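Local coordinates for CysE, serine acetyltransferase (Brucella abortus, PDB 4HZD), which probably catalyses, as a serine acetyltransferase, the transfer of the acetyl group of acetyl-coenzyme A to L-serine, giving O-acetylserine for cysteine biosynthesis, at residues Y42-N47 with P111-K116; R74-T79 with Q133-F138; D17-S22 with V93-V98; E53-R58 with P85-V90. One frame throughout, in Å; residues are numbered along the deposited sequence.

How the interactions relate
Starting at the N terminus, helix 18-33 reaches forward to helix 87-101 in interaction 3, closing a loop of 70 residues. Helix 38-46 then closes on helix 109-113 in interaction 1, so these two loops cross. Interaction 4, the shortest closure, joins helix 51-63 to the start of helix 87-101 and lies wholly within the spans of both interaction 1 and interaction 3. Helix 70-83 pairs with the start of helix 136-149 in interaction 2, whose span crosses the other three. Interactions 1, 3 and 4 touch one another, Val112 meeting Ile95 and Trp20 meeting Ala54; interaction 2 joins through Phe77, which touches Met56 and Trp87.

Interaction 1. Residues Y42-N47 with P111-K116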
loop_
_atom_site.group_PDB
_atom_site.type_symbol
_atom_site.label_atom_id
_atom_site.label_comp_id
_atom_site.label_asym_id
_atom_site.label_seq_id
_atom_site.Cartn_x
_atom_site.Cartn_y
_atom_site.Cartn_z
ATOM N N TYR A 42 -9.769 16.312 -6.679
ATOM C CA TYR A 42 -10.434 16.856 -5.477
ATOM C C TYR A 42 -9.560 16.772 -4.246
ATOM O O TYR A 42 -9.483 17.717 -3.469
ATOM C CB TYR A 42 -11.796 16.161 -5.219
ATOM C CG TYR A 42 -12.920 16.902 -5.941
ATOM C CD1 TYR A 42 -12.979 16.893 -7.330
ATOM C CD2 TYR A 42 -13.866 17.641 -5.250
ATOM C CE1 TYR A 42 -13.945 17.575 -8.023
ATOM C CE2 TYR A 42 -14.878 18.329 -5.939
ATOM C CZ TYR A 42 -14.902 18.282 -7.319
ATOM O OH TYR A 42 -15.832 18.922 -8.073
ATOM N N ALA A 43 -8.881 15.627 -4.076
ATOM C CA ALA A 43 -8.062 15.428 -2.872
ATOM C C ALA A 43 -6.829 16.317 -2.925
ATOM O O ALA A 43 -6.300 16.742 -1.871
ATOM C CB ALA A 43 -7.656 13.980 -2.742
ATOM N N THR A 44 -6.344 16.597 -4.138
ATOM C CA THR A 44 -5.147 17.424 -4.198
ATOM C C THR A 44 -5.373 18.933 -4.369
ATOM O O THR A 44 -4.562 19.699 -3.888
ATOM C CB THR A 44 -3.905 16.847 -4.978
ATOM O OG1 THR A 44 -3.252 17.826 -5.816
ATOM C CG2 THR A 44 -4.061 15.458 -5.542
ATOM N N ILE A 45 -6.445 19.333 -5.057
ATOM C CA ILE A 45 -6.721 20.753 -5.265
ATOM C C ILE A 45 -8.064 21.157 -4.629
ATOM O O ILE A 45 -8.104 22.031 -3.774
ATOM C CB ILE A 45 -6.842 21.079 -6.775
ATOM C CG1 ILE A 45 -5.564 20.700 -7.567
ATOM C CG2 ILE A 45 -7.318 22.511 -6.995
ATOM C CD1 ILE A 45 -4.344 21.545 -7.274
ATOM N N LEU A 46 -9.161 20.558 -5.106
ATOM C CA LEU A 46 -10.487 21.163 -4.881
ATOM C C LEU A 46 -10.952 21.128 -3.412
ATOM O O LEU A 46 -11.602 22.050 -2.962
ATOM C CB LEU A 46 -11.514 20.626 -5.870
ATOM C CG LEU A 46 -11.223 21.155 -7.283
ATOM C CD1 LEU A 46 -11.893 20.331 -8.352
ATOM C CD2 LEU A 46 -11.619 22.623 -7.427
ATOM N N ASN A 47 -10.582 20.096 -2.665
ATOM C CA ASN A 47 -10.886 20.057 -1.233
ATOM C C ASN A 47 -9.928 20.909 -0.383
ATOM O O ASN A 47 -10.145 21.018 0.818
ATOM C CB ASN A 47 -10.855 18.616 -0.649
ATOM C CG ASN A 47 -11.927 17.704 -1.219
ATOM O OD1 ASN A 47 -12.898 18.167 -1.796
ATOM N ND2 ASN A 47 -11.749 16.388 -1.045
ATOM N N PRO A 111 2.664 22.820 -13.165
ATOM C CA PRO A 111 3.725 22.500 -12.167
ATOM C C PRO A 111 3.215 21.901 -10.833
ATOM O O PRO A 111 3.857 20.984 -10.262
ATOM C CB PRO A 111 4.401 23.862 -11.898
ATOM C CG PRO A 111 3.437 24.907 -12.456
ATOM C CD PRO A 111 2.744 24.226 -13.606
ATOM N N VAL A 112 2.107 22.435 -10.334
ATOM C CA VAL A 112 1.564 21.983 -9.062
ATOM C C VAL A 112 1.299 20.479 -9.101
ATOM O O VAL A 112 1.702 19.730 -8.182
ATOM C CB VAL A 112 0.292 22.759 -8.703
ATOM C CG1 VAL A 112 -0.353 22.163 -7.453
ATOM C CG2 VAL A 112 0.645 24.228 -8.491
ATOM N N LEU A 113 0.711 19.998 -10.190
ATOM C CA LEU A 113 0.364 18.559 -10.187
ATOM C C LEU A 113 1.428 17.643 -10.756
ATOM O O LEU A 113 1.534 16.509 -10.317
ATOM C CB LEU A 113 -0.924 18.315 -10.970
ATOM C CG LEU A 113 -2.165 18.978 -10.410
ATOM C CD1 LEU A 113 -3.247 18.726 -11.458
ATOM C CD2 LEU A 113 -2.529 18.384 -9.052
ATOM N N TYR A 114 2.180 18.128 -11.758
ATOM C CA TYR A 114 2.894 17.222 -12.678
ATOM C C TYR A 114 4.424 17.322 -12.685
ATOM O O TYR A 114 5.133 16.305 -12.796
ATOM C CB TYR A 114 2.313 17.291 -14.113
ATOM C CG TYR A 114 0.819 17.064 -14.167
ATOM C CD1 TYR A 114 0.247 15.896 -13.637
ATOM C CD2 TYR A 114 -0.049 18.045 -14.696
ATOM C CE1 TYR A 114 -1.135 15.708 -13.629
ATOM C CE2 TYR A 114 -1.427 17.852 -14.714
ATOM C CZ TYR A 114 -1.965 16.668 -14.202
ATOM O OH TYR A 114 -3.329 16.475 -14.185
ATOM N N LEU A 115 4.943 18.534 -12.533
ATOM C CA LEU A 115 6.340 18.729 -12.884
ATOM C C LEU A 115 7.284 18.485 -11.712
ATOM O O LEU A 115 7.306 19.233 -10.720
ATOM C CB LEU A 115 6.575 20.054 -13.609
ATOM C CG LEU A 115 5.525 20.291 -14.708
ATOM C CD1 LEU A 115 5.557 21.746 -15.173
ATOM C CD2 LEU A 115 5.653 19.296 -15.864
ATOM N N LYS A 116 8.041 17.401 -11.828
ATOM C CA LYS A 116 8.897 16.955 -10.725
ATOM C C LYS A 116 9.979 17.972 -10.377
ATOM O O LYS A 116 10.389 18.059 -9.232
ATOM C CB LYS A 116 9.480 15.536 -10.992
ATOM C CG LYS A 116 10.566 15.485 -12.055
ATOM C CD LYS A 116 10.904 14.032 -12.440
ATOM C CE LYS A 116 12.233 13.985 -13.200
ATOM N NZ LYS A 116 12.429 12.636 -13.825
#
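Ile45 and Thr44, on helix 38-46, pack against Val112 and Leu113 of the short helix 109-113 inside the all-helical N-terminal part of the serine acetyltransferase. A wider, pi-type turn spans Tyr42 to Leu46, with Asn47 N bonded to Tyr42 O. Ile45 CG1 lies beside its own backbone N (chi1 -58°), and the bend at the next bond carries CD1 forward to Val112 CG1, 4.0 Å away. The same methyl meets Leu113 CD2, so one branched side chain serves two partners. Leu113 does not start out pointing at its neighbour; of its two methyls, CD2 is the branch that turns across to both Thr44 and Ile45. Branched aliphatic residues suit this buried place because they fill it with methyl groups, and Ile23 and Ala27 of helix 18-33 also touch Ile45. Leu113 has a polar role as well, its carbonyl accepting a bond from Arg58 NE of helix 51-63. Threonine offers a small methyl-bearing side chain against His57 and Arg58, but its chi1 of 137° departs from the usual staggered positions. Its hydroxyl is buried without a hydrogen-bonding partner in the model: Thr44 OG1 faces a methyl, Leu113 CD2, at 3.4 Å.

Interaction 2. Residues R74-T79 with Q133-F138; sequences RQTFDT and QGRKDF
A CH-pi contact joins helix 70-83 to the first turn of helix 136-149, just beyond the Schellman motif at Gly134, whose positive phi lets the chain turn from one helix to the next. Thr76 CG2 sits over one face of the Phe138 ring, 4.1 Å from its centroid and displaced toward the rim. The threonine hydroxyl lies beside the backbone N (chi1 -49°), which sets the methyl opposite that N; Thr76 OG1 bonds to Ile72 O one turn back in its own helix and also borders the ring, 3.4 Å from Phe138 CZ. Phenylalanine suits the buried end of the contact, its ring also touching Ile72, Leu73 and Leu130. Arg135, at the N-cap position of helix 136-149, comes nearer the surface. A water donates to Thr76 OG1 at 2.8 Å and accepts from Arg135 NH2 at 3.0 Å, lying at the edge of the guanidinium and in its plane. Threonine thus suits a place that needs both a methyl for an aromatic face and a hydroxyl. The chemistry implies that a single water bridges Thr76 to Arg135, while the arginine is held mainly by the salt bridge of its NE to Asp34 of a neighbouring subunit.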
loop_
_atom_site.group_PDB
_atom_site.type_symbol
_atom_site.label_atom_id
_atom_site.label_comp_id
_atom_site.label_asym_id
_atom_site.label_seq_id
_atom_site.Cartn_x
_atom_site.Cartn_y
_atom_site.Cartn_z
ATOM N N ARG A 74 3.520 15.688 5.169
ATOM C CA ARG A 74 2.596 16.824 5.050
ATOM C C ARG A 74 2.525 17.680 6.331
ATOM O O ARG A 74 2.499 18.922 6.248
ATOM C CB ARG A 74 1.209 16.340 4.639
ATOM C CG ARG A 74 0.149 17.419 4.441
ATOM C CD ARG A 74 -1.254 16.821 4.236
ATOM N NE ARG A 74 -1.689 16.079 5.424
ATOM C CZ ARG A 74 -1.752 14.749 5.544
ATOM N NH1 ARG A 74 -1.457 13.946 4.519
ATOM N NH2 ARG A 74 -2.152 14.218 6.705
ATOM N N GLN A 75 2.482 17.021 7.492
ATOM C CA GLN A 75 2.507 17.690 8.791
ATOM C C GLN A 75 3.818 18.476 9.012
ATOM O O GLN A 75 3.807 19.561 9.611
ATOM C CB GLN A 75 2.306 16.672 9.939
ATOM C CG GLN A 75 0.956 15.941 9.952
ATOM C CD GLN A 75 0.943 14.722 10.881
ATOM O OE1 GLN A 75 1.982 14.275 11.379
ATOM N NE2 GLN A 75 -0.259 14.196 11.147
ATOM N N THR A 76 4.941 17.899 8.562
ATOM C CA THR A 76 6.236 18.563 8.625
ATOM C C THR A 76 6.294 19.791 7.675
ATOM O O THR A 76 6.663 20.878 8.110
ATOM C CB THR A 76 7.384 17.537 8.406
ATOM O OG1 THR A 76 7.137 16.434 9.277
ATOM C CG2 THR A 76 8.745 18.156 8.718
ATOM N N PHE A 77 5.927 19.623 6.398
ATOM C CA PHE A 77 5.607 20.776 5.528
ATOM C C PHE A 77 4.774 21.893 6.193
ATOM O O PHE A 77 5.150 23.060 6.109
ATOM C CB PHE A 77 4.871 20.322 4.271
ATOM C CG PHE A 77 5.702 20.364 3.026
ATOM C CD1 PHE A 77 6.299 21.553 2.614
ATOM C CD2 PHE A 77 5.865 19.212 2.246
ATOM C CE1 PHE A 77 7.078 21.595 1.455
ATOM C CE2 PHE A 77 6.640 19.246 1.082
ATOM C CZ PHE A 77 7.232 20.440 0.692
ATOM N N ASP A 78 3.656 21.544 6.845
ATOM C CA ASP A 78 2.838 22.512 7.598
ATOM C C ASP A 78 3.679 23.317 8.604
ATOM O O ASP A 78 3.489 24.514 8.728
ATOM C CB ASP A 78 1.728 21.821 8.417
ATOM C CG ASP A 78 0.624 21.188 7.564
ATOM O OD1 ASP A 78 0.286 21.719 6.490
ATOM O OD2 ASP A 78 0.037 20.174 8.015
ATOM N N THR A 79 4.545 22.631 9.359
ATOM C CA THR A 79 5.459 23.236 10.331
ATOM C C THR A 79 6.433 24.242 9.644
ATOM O O THR A 79 6.622 25.375 10.130
ATOM C CB THR A 79 6.256 22.150 11.127
ATOM O OG1 THR A 79 5.335 21.389 11.925
ATOM C CG2 THR A 79 7.203 22.788 12.083
ATOM N N GLN A 133 17.508 23.476 11.338
ATOM C CA GLN A 133 16.906 23.290 12.676
ATOM C C GLN A 133 17.618 22.191 13.483
ATOM O O GLN A 133 17.233 21.905 14.602
ATOM C CB GLN A 133 15.403 23.034 12.579
ATOM C CG GLN A 133 14.586 24.190 12.013
ATOM C CD GLN A 133 14.634 25.444 12.883
ATOM O OE1 GLN A 133 15.271 26.440 12.526
ATOM N NE2 GLN A 133 13.967 25.396 14.030
ATOM N N GLY A 134 18.655 21.588 12.918
ATOM C CA GLY A 134 19.326 20.428 13.555
ATOM C C GLY A 134 18.609 19.093 13.326
ATOM O O GLY A 134 18.976 18.065 13.916
ATOM N N ARG A 135 17.588 19.100 12.460
ATOM C CA ARG A 135 16.851 17.895 12.100
ATOM C C ARG A 135 17.437 17.233 10.842
ATOM O O ARG A 135 16.773 17.106 9.797
ATOM C CB ARG A 135 15.357 18.231 11.929
ATOM C CG ARG A 135 14.682 18.565 13.255
ATOM C CD ARG A 135 13.260 19.024 13.049
ATOM N NE ARG A 135 12.346 17.898 12.815
ATOM C CZ ARG A 135 11.021 18.024 12.734
ATOM N NH1 ARG A 135 10.469 19.240 12.821
ATOM N NH2 ARG A 135 10.247 16.947 12.547
ATOM N N LYS A 136 18.684 16.799 10.975
ATOM C CA LYS A 136 19.514 16.411 9.846
ATOM C C LYS A 136 19.088 15.100 9.239
ATOM O O LYS A 136 19.160 14.933 8.022
ATOM C CB LYS A 136 21.012 16.406 10.237
ATOM C CG LYS A 136 21.488 17.841 10.437
ATOM C CD LYS A 136 22.958 17.997 10.776
ATOM C CE LYS A 136 23.250 19.489 10.849
ATOM N NZ LYS A 136 24.707 19.758 10.788
ATOM N N ASP A 137 18.607 14.175 10.069
ATOM C CA ASP A 137 18.067 12.947 9.518
ATOM C C ASP A 137 16.845 13.182 8.692
ATOM O O ASP A 137 16.775 12.659 7.591
ATOM C CB ASP A 137 17.867 11.863 10.560
ATOM C CG ASP A 137 19.148 11.230 10.886
ATOM O OD1 ASP A 137 19.527 10.280 10.169
ATOM O OD2 ASP A 137 19.852 11.743 11.770
ATOM N N PHE A 138 15.909 13.998 9.191
ATOM C CA PHE A 138 14.742 14.288 8.378
ATOM C C PHE A 138 15.218 14.884 7.045
ATOM O O PHE A 138 14.745 14.508 5.973
ATOM C CB PHE A 138 13.769 15.226 9.092
ATOM C CG PHE A 138 12.310 14.951 8.747
ATOM C CD1 PHE A 138 11.895 14.817 7.409
ATOM C CD2 PHE A 138 11.354 14.842 9.752
ATOM C CE1 PHE A 138 10.573 14.562 7.088
ATOM C CE2 PHE A 138 10.037 14.566 9.443
ATOM C CZ PHE A 138 9.635 14.454 8.106
HETATM O O HOH W 1 7.331 16.849 12.076
#

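Interaction 3. Residues D17-S22 with V93-V98; sequences DPIWHS and VDIQAV
Ile19 carries its half of this contact alone, meeting Ile95 with one branch and Gln96 with the other. The dense part lies on the inner side, where Ile19 CG2 and Ile95 CG2 come within 3.9 Å as the two side chains run antiparallel alongside one another. In both isoleucines CG1 lies beside the backbone N (chi1 -68° in Ile19, -72° in Ile95), so CG2 falls opposite it, and this brings methyl against methyl. Leu51 of helix 51-63 touches both of them, while Pro111 and Val112 pack on Ile95, so that a beta-branched hydrocarbon is well suited to each position. The arrangement joins helix 18-33 to helix 87-101 in the helical N-terminal part of serine acetyltransferase, a region distinct from the left-handed beta-helix formed by the later strands. Asp17 stands at the N-cap position of the first helix, and its OD2 makes a salt bridge with Arg92, just before the second segment. Farther out the packing is thinner. Gln96, only partly buried, bends at its second torsion (chi2 77°), which returns its amide end toward the partner helix and leaves Gln96 OE1 3.9 Å from Ile19 CD1, a van der Waals contact of a polar oxygen with a methyl. A flexible polar chain fits this border, since its amide oxygen can lie against the isoleucine end while Gln96 NE2 makes a weak bond to Asp100 OD1. Within the first helix, Ser22 OG donates to Pro18 O at 2.6 Å. That carbonyl also accepts from Ser22 N, and the two donors approach from opposite faces of its plane.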
loop_
_atom_site.group_PDB
_atom_site.type_symbol
_atom_site.label_atom_id
_atom_site.label_comp_id
_atom_site.label_asym_id
_atom_site.label_seq_id
_atom_site.Cartn_x
_atom_site.Cartn_y
_atom_site.Cartn_z
ATOM N N ASP A 17 -5.227 36.632 -5.569
ATOM C CA ASP A 17 -4.511 35.368 -5.744
ATOM C C ASP A 17 -4.905 34.717 -7.068
ATOM O O ASP A 17 -5.460 33.612 -7.050
ATOM C CB ASP A 17 -4.853 34.412 -4.578
ATOM C CG ASP A 17 -3.802 33.320 -4.364
ATOM O OD1 ASP A 17 -2.869 33.162 -5.164
ATOM O OD2 ASP A 17 -3.922 32.589 -3.371
ATOM N N PRO A 18 -4.620 35.373 -8.218
ATOM C CA PRO A 18 -5.090 34.784 -9.472
ATOM C C PRO A 18 -4.501 33.404 -9.761
ATOM O O PRO A 18 -5.121 32.633 -10.512
ATOM C CB PRO A 18 -4.644 35.801 -10.547
ATOM C CG PRO A 18 -3.540 36.566 -9.897
ATOM C CD PRO A 18 -3.956 36.672 -8.456
ATOM N N ILE A 19 -3.332 33.088 -9.184
ATOM C CA ILE A 19 -2.696 31.784 -9.434
ATOM C C ILE A 19 -3.566 30.681 -8.831
ATOM O O ILE A 19 -3.923 29.747 -9.531
ATOM C CB ILE A 19 -1.210 31.697 -8.963
ATOM C CG1 ILE A 19 -0.288 32.603 -9.813
ATOM C CG2 ILE A 19 -0.694 30.250 -9.038
ATOM C CD1 ILE A 19 1.091 32.901 -9.180
ATOM N N TRP A 20 -3.940 30.814 -7.556
ATOM C CA TRP A 20 -4.829 29.817 -6.890
ATOM C C TRP A 20 -6.185 29.708 -7.530
ATOM O O TRP A 20 -6.741 28.600 -7.682
ATOM C CB TRP A 20 -4.985 30.197 -5.432
ATOM C CG TRP A 20 -5.857 29.307 -4.565
ATOM C CD1 TRP A 20 -6.789 29.721 -3.625
ATOM C CD2 TRP A 20 -5.874 27.825 -4.502
ATOM N NE1 TRP A 20 -7.357 28.642 -2.978
ATOM C CE2 TRP A 20 -6.853 27.472 -3.461
ATOM C CE3 TRP A 20 -5.200 26.796 -5.176
ATOM C CZ2 TRP A 20 -7.125 26.148 -3.127
ATOM C CZ3 TRP A 20 -5.472 25.470 -4.826
ATOM C CH2 TRP A 20 -6.434 25.153 -3.841
ATOM N N HIS A 21 -6.775 30.848 -7.882
ATOM C CA HIS A 21 -8.110 30.805 -8.482
ATOM C C HIS A 21 -8.094 30.147 -9.827
ATOM O O HIS A 21 -8.999 29.363 -10.129
ATOM C CB HIS A 21 -8.777 32.193 -8.542
ATOM C CG HIS A 21 -9.006 32.803 -7.185
ATOM N ND1 HIS A 21 -8.539 34.025 -6.853
ATOM C CD2 HIS A 21 -9.640 32.295 -6.043
ATOM C CE1 HIS A 21 -8.872 34.295 -5.567
ATOM N NE2 HIS A 21 -9.536 33.237 -5.072
ATOM N N SER A 22 -7.095 30.436 -10.659
ATOM C CA SER A 22 -7.013 29.733 -11.954
ATOM C C SER A 22 -6.814 28.239 -11.752
ATOM O O SER A 22 -7.392 27.435 -12.482
ATOM C CB SER A 22 -5.879 30.241 -12.849
ATOM O OG SER A 22 -5.868 31.635 -12.831
ATOM N N VAL A 93 5.995 32.503 -7.029
ATOM C CA VAL A 93 6.997 32.951 -8.016
ATOM C C VAL A 93 7.603 31.742 -8.774
ATOM O O VAL A 93 7.848 31.817 -9.985
ATOM C CB VAL A 93 8.073 33.899 -7.438
ATOM C CG1 VAL A 93 7.416 35.157 -6.888
ATOM C CG2 VAL A 93 8.871 33.250 -6.337
ATOM N N ASP A 94 7.798 30.620 -8.074
ATOM C CA ASP A 94 8.302 29.399 -8.724
ATOM C C ASP A 94 7.306 28.864 -9.754
ATOM O O ASP A 94 7.695 28.401 -10.833
ATOM C CB ASP A 94 8.648 28.311 -7.695
ATOM C CG ASP A 94 9.904 28.602 -6.903
ATOM O OD1 ASP A 94 10.695 29.520 -7.239
ATOM O OD2 ASP A 94 10.127 27.896 -5.904
ATOM N N ILE A 95 6.016 28.919 -9.415
ATOM C CA ILE A 95 4.942 28.541 -10.337
ATOM C C ILE A 95 4.894 29.498 -11.543
ATOM O O ILE A 95 4.816 29.061 -12.707
ATOM C CB ILE A 95 3.566 28.517 -9.614
ATOM C CG1 ILE A 95 3.456 27.326 -8.652
ATOM C CG2 ILE A 95 2.413 28.484 -10.624
ATOM C CD1 ILE A 95 2.164 27.369 -7.834
ATOM N N GLN A 96 4.952 30.799 -11.245
ATOM C CA GLN A 96 5.026 31.830 -12.276
ATOM C C GLN A 96 6.244 31.680 -13.207
ATOM O O GLN A 96 6.108 31.900 -14.406
ATOM C CB GLN A 96 4.901 33.255 -11.668
ATOM C CG GLN A 96 4.761 34.366 -12.708
ATOM C CD GLN A 96 3.357 34.467 -13.309
ATOM O OE1 GLN A 96 2.347 34.197 -12.653
ATOM N NE2 GLN A 96 3.298 34.855 -14.568
ATOM N N ALA A 97 7.390 31.222 -12.684
ATOM C CA ALA A 97 8.554 30.906 -13.520
ATOM C C ALA A 97 8.253 29.863 -14.593
ATOM O O ALA A 97 8.646 30.025 -15.760
ATOM C CB ALA A 97 9.740 30.448 -12.681
ATOM N N VAL A 98 7.589 28.779 -14.198
ATOM C CA VAL A 98 7.249 27.735 -15.168
ATOM C C VAL A 98 6.309 28.315 -16.207
ATOM O O VAL A 98 6.485 28.101 -17.403
ATOM C CB VAL A 98 6.562 26.489 -14.532
ATOM C CG1 VAL A 98 6.204 25.473 -15.618
ATOM C CG2 VAL A 98 7.481 25.833 -13.507
#

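Interaction 4. Residues E53-R58 with P85-V90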
loop_
_atom_site.group_PDB
_atom_site.type_symbol
_atom_site.label_atom_id
_atom_site.label_comp_id
_atom_site.label_asym_id
_atom_site.label_seq_id
_atom_site.Cartn_x
_atom_site.Cartn_y
_atom_site.Cartn_z
ATOM N N GLU A 53 -1.558 24.385 0.836
ATOM C CA GLU A 53 -2.013 23.057 1.234
ATOM C C GLU A 53 -2.103 22.075 0.067
ATOM O O GLU A 53 -1.743 20.919 0.232
ATOM C CB GLU A 53 -3.301 23.123 2.041
ATOM C CG GLU A 53 -3.060 23.540 3.485
ATOM C CD GLU A 53 -4.350 23.957 4.166
ATOM O OE1 GLU A 53 -4.753 23.274 5.127
ATOM O OE2 GLU A 53 -4.977 24.956 3.714
ATOM N N ALA A 54 -2.542 22.531 -1.107
ATOM C CA ALA A 54 -2.493 21.678 -2.306
ATOM C C ALA A 54 -1.061 21.191 -2.677
ATOM O O ALA A 54 -0.887 20.001 -3.035
ATOM C CB ALA A 54 -3.106 22.406 -3.504
ATOM N N VAL A 55 -0.099 22.130 -2.676
ATOM C CA VAL A 55 1.328 21.883 -3.037
ATOM C C VAL A 55 1.919 20.934 -2.002
ATOM O O VAL A 55 2.504 19.888 -2.370
ATOM C CB VAL A 55 2.176 23.222 -3.148
ATOM C CG1 VAL A 55 3.696 22.998 -3.257
ATOM C CG2 VAL A 55 1.727 24.063 -4.344
ATOM N N MET A 56 1.728 21.244 -0.727
ATOM C CA MET A 56 2.202 20.327 0.352
ATOM C C MET A 56 1.620 18.937 0.226
ATOM O O MET A 56 2.358 17.943 0.367
ATOM C CB MET A 56 1.902 20.888 1.750
ATOM C CG MET A 56 2.624 22.193 1.994
ATOM S SD MET A 56 2.398 22.946 3.611
ATOM C CE MET A 56 0.649 22.724 3.874
ATOM N N HIS A 57 0.308 18.860 -0.044
ATOM C CA HIS A 57 -0.346 17.581 -0.237
ATOM C C HIS A 57 0.184 16.816 -1.442
ATOM O O HIS A 57 0.541 15.643 -1.316
ATOM C CB HIS A 57 -1.849 17.737 -0.344
ATOM C CG HIS A 57 -2.566 16.457 -0.676
ATOM N ND1 HIS A 57 -3.184 15.712 0.254
ATOM C CD2 HIS A 57 -2.766 15.818 -1.877
ATOM C CE1 HIS A 57 -3.756 14.645 -0.321
ATOM N NE2 HIS A 57 -3.494 14.700 -1.626
ATOM N N ARG A 58 0.222 17.450 -2.614
ATOM C CA ARG A 58 0.810 16.803 -3.798
ATOM C C ARG A 58 2.199 16.240 -3.523
ATOM O O ARG A 58 2.488 15.050 -3.815
ATOM C CB ARG A 58 0.891 17.781 -4.967
ATOM C CG ARG A 58 1.467 17.145 -6.230
ATOM C CD ARG A 58 0.381 16.320 -6.920
ATOM N NE ARG A 58 0.872 15.299 -7.840
ATOM C CZ ARG A 58 0.926 13.996 -7.565
ATOM N NH1 ARG A 58 0.604 13.564 -6.363
ATOM N NH2 ARG A 58 1.339 13.123 -8.488
ATOM N N PRO A 85 6.728 31.990 6.578
ATOM C CA PRO A 85 5.588 32.564 5.863
ATOM C C PRO A 85 5.903 33.009 4.444
ATOM O O PRO A 85 5.001 33.043 3.600
ATOM C CB PRO A 85 5.178 33.795 6.718
ATOM C CG PRO A 85 6.008 33.750 7.942
ATOM C CD PRO A 85 7.140 32.806 7.744
ATOM N N GLU A 86 7.154 33.367 4.178
ATOM C CA GLU A 86 7.566 33.793 2.838
ATOM C C GLU A 86 7.412 32.656 1.806
ATOM O O GLU A 86 7.395 32.906 0.601
ATOM C CB GLU A 86 9.019 34.284 2.848
ATOM C CG GLU A 86 10.010 33.190 3.223
ATOM C CD GLU A 86 10.316 33.196 4.723
ATOM O OE1 GLU A 86 9.402 33.462 5.568
ATOM O OE2 GLU A 86 11.491 32.940 5.062
ATOM N N TRP A 87 7.286 31.418 2.269
ATOM C CA TRP A 87 7.125 30.292 1.326
ATOM C C TRP A 87 5.898 30.439 0.433
ATOM O O TRP A 87 5.923 30.056 -0.718
ATOM C CB TRP A 87 7.201 28.943 2.040
ATOM C CG TRP A 87 7.149 27.802 1.075
ATOM C CD1 TRP A 87 8.032 27.529 0.039
ATOM C CD2 TRP A 87 6.122 26.768 1.002
ATOM N NE1 TRP A 87 7.646 26.420 -0.642
ATOM C CE2 TRP A 87 6.501 25.903 -0.113
ATOM C CE3 TRP A 87 4.970 26.477 1.729
ATOM C CZ2 TRP A 87 5.723 24.820 -0.495
ATOM C CZ3 TRP A 87 4.193 25.372 1.353
ATOM C CH2 TRP A 87 4.571 24.553 0.274
ATOM N N SER A 88 4.829 31.030 0.958
ATOM C CA SER A 88 3.644 31.383 0.167
ATOM C C SER A 88 3.948 32.197 -1.081
ATOM O O SER A 88 3.426 31.910 -2.145
ATOM C CB SER A 88 2.633 32.150 1.033
ATOM O OG SER A 88 2.043 31.294 1.985
ATOM N N HIS A 89 4.771 33.232 -0.956
ATOM C CA HIS A 89 5.199 34.004 -2.130
ATOM C C HIS A 89 6.223 33.256 -2.996
ATOM O O HIS A 89 6.126 33.277 -4.243
ATOM C CB HIS A 89 5.756 35.350 -1.679
ATOM C CG HIS A 89 6.572 36.062 -2.737
ATOM N ND1 HIS A 89 6.010 36.726 -3.752
ATOM C CD2 HIS A 89 7.958 36.187 -2.901
ATOM C CE1 HIS A 89 6.976 37.253 -4.539
ATOM N NE2 HIS A 89 8.166 36.925 -4.012
ATOM N N VAL A 90 7.195 32.594 -2.345
ATOM C CA VAL A 90 8.246 31.858 -3.065
ATOM C C VAL A 90 7.607 30.818 -3.998
ATOM O O VAL A 90 7.955 30.753 -5.188
ATOM C CB VAL A 90 9.266 31.194 -2.113
ATOM C CG1 VAL A 90 10.212 30.270 -2.860
ATOM C CG2 VAL A 90 10.063 32.229 -1.309
#
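Apolar contacts come first: Trp87 reaches from the start of helix 87-101 to Val55 and Met56, neighbours on helix 51-63. Its CG stands opposite the backbone N (chi1 -175°), extending the indole away from its helix; together with the turn about the next bond, this puts the six-membered ring against helix 51-63. Val55 CG1 lies 3.9 Å from Trp87 CZ2, while Met56 CG is closer, at 3.5 Å from Trp87 CH2. Both aliphatic groups meet the ring obliquely. The second kind of interaction is a Met-aromatic contact, with Met56 SD 5.0 Å from the centroid of the six-membered ring and 68° from its normal. An extended second torsion carries the sulfur past CG to lie near Trp87 CZ3, at 3.8 Å. These side chains join two helices of the all-helical N-terminal part of serine acetyltransferase, and Phe77 of the intervening helix 70-83 touches both Met56 and Trp87, its ring plane inclined by about 25° to the indole. Valine, compact and branched, suits a site where it also packs on Phe118; methionine supplies a longer, pliable chain and a polarisable sulfur. As for hydrogen bonding, of the three touching side chains Trp87 brings a polar atom, NE1, which bonds to Gln122 OE1 of helix 116-132.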